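Local coordinates for 5'-nucleotidase SurE (Aquifex aeolicus, PDB 2WQK), which probably acts as a metal-dependent phosphatase that releases phosphate from nucleoside 5'-monophosphates, at residues Asn163-Asn166 with Glu171-Gly174. Sequence-based numbering, arbitrary orientation.
Sequences NIPN and EIKG
Ile164, near the end of strand 158-165, meets Ile172 through its gamma methyl: CG2 lies 4.0 Å from Ile172 CD1, and the two side chains cross at a slant. Its first torsion (chi1 -50°) sets CG2 anti to the backbone N and turns CG1 away from Ile172. The same side chain packs on Ile138, Val141 and Cys142 of helix 135-152, and backbone hydrogen bonds to Ser126 and Phe128 tie Ile164 to the neighbouring parallel strand 122-128.

The strand belongs to the mixed central sheet of the SurE alpha/beta fold. Between it and the sheet's edge strand within this chain, 174-177, runs the loop carrying Ile172; strand 225-232 separates the two in the sheet, and its Val226 touches both isoleucines.

Pro165 follows, its ring directed at the loop. Ile172 CD1 reaches the ring carbons at 3.9 Å from Pro165 CD and again 3.9 Å from Pro165 CG, with CB slightly farther; the methyl lies over the flat of the ring, and the two side chains cross at about a right angle. No hydrogen bond crosses this small apolar contact. Beyond the proline, Asn166 CB points away, its side-chain amide donating through ND2 to Asn132 O and accepting through OD1 from Met134 N.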
# COMPACT_ATOMS: atom_id res chain seq x y z
N ASN A 163 -8.27 -10.43 -25.66
CA ASN A 163 -8.91 -11.16 -24.57
C ASN A 163 -9.34 -12.51 -25.12
O ASN A 163 -9.90 -12.58 -26.23
CB ASN A 163 -10.13 -10.41 -24.02
CG ASN A 163 -9.73 -9.26 -23.11
OD1 ASN A 163 -9.76 -9.39 -21.88
ND2 ASN A 163 -9.34 -8.10 -23.73
N ILE A 164 -9.09 -13.55 -24.33
CA ILE A 164 -9.38 -14.93 -24.77
C ILE A 164 -10.34 -15.58 -23.80
O ILE A 164 -10.09 -15.61 -22.61
CB ILE A 164 -8.10 -15.79 -24.84
CG1 ILE A 164 -6.97 -15.09 -25.61
CG2 ILE A 164 -8.40 -17.19 -25.40
CD1 ILE A 164 -6.01 -14.23 -24.69
N PRO A 165 -11.45 -16.13 -24.31
CA PRO A 165 -12.36 -16.89 -23.46
C PRO A 165 -11.71 -18.09 -22.77
O PRO A 165 -10.79 -18.69 -23.31
CB PRO A 165 -13.40 -17.44 -24.45
CG PRO A 165 -13.29 -16.75 -25.66
CD PRO A 165 -11.91 -16.09 -25.70
N ASN A 166 -12.22 -18.44 -21.59
CA ASN A 166 -11.72 -19.58 -20.85
C ASN A 166 -12.32 -20.86 -21.38
O ASN A 166 -13.22 -21.44 -20.77
CB ASN A 166 -12.01 -19.43 -19.37
CG ASN A 166 -11.33 -20.48 -18.54
OD1 ASN A 166 -10.30 -21.00 -18.94
ND2 ASN A 166 -11.89 -20.79 -17.37
N GLU A 171 -12.45 -25.51 -28.67
CA GLU A 171 -13.78 -24.95 -28.47
C GLU A 171 -13.84 -23.44 -28.78
O GLU A 171 -14.92 -22.88 -28.85
CB GLU A 171 -14.26 -25.16 -27.04
CG GLU A 171 -14.57 -26.62 -26.67
CD GLU A 171 -15.78 -27.18 -27.43
OE1 GLU A 171 -16.56 -26.42 -28.05
OE2 GLU A 171 -15.95 -28.41 -27.38
N ILE A 172 -12.70 -22.79 -28.96
CA ILE A 172 -12.70 -21.36 -29.34
C ILE A 172 -13.35 -21.26 -30.72
O ILE A 172 -12.97 -22.00 -31.65
CB ILE A 172 -11.27 -20.80 -29.40
CG1 ILE A 172 -10.63 -20.79 -28.01
CG2 ILE A 172 -11.25 -19.39 -30.06
CD1 ILE A 172 -11.09 -19.63 -27.08
N LYS A 173 -14.31 -20.34 -30.88
CA LYS A 173 -15.07 -20.29 -32.11
C LYS A 173 -14.33 -19.61 -33.25
O LYS A 173 -14.62 -19.85 -34.42
CB LYS A 173 -16.43 -19.63 -31.91
CG LYS A 173 -17.34 -20.30 -30.93
CD LYS A 173 -18.74 -19.73 -31.10
CE LYS A 173 -19.66 -20.10 -29.97
NZ LYS A 173 -20.71 -19.03 -29.94
N GLY A 174 -13.40 -18.71 -32.90
CA GLY A 174 -12.68 -17.99 -33.90
C GLY A 174 -12.07 -16.78 -33.22
O GLY A 174 -12.16 -16.64 -32.00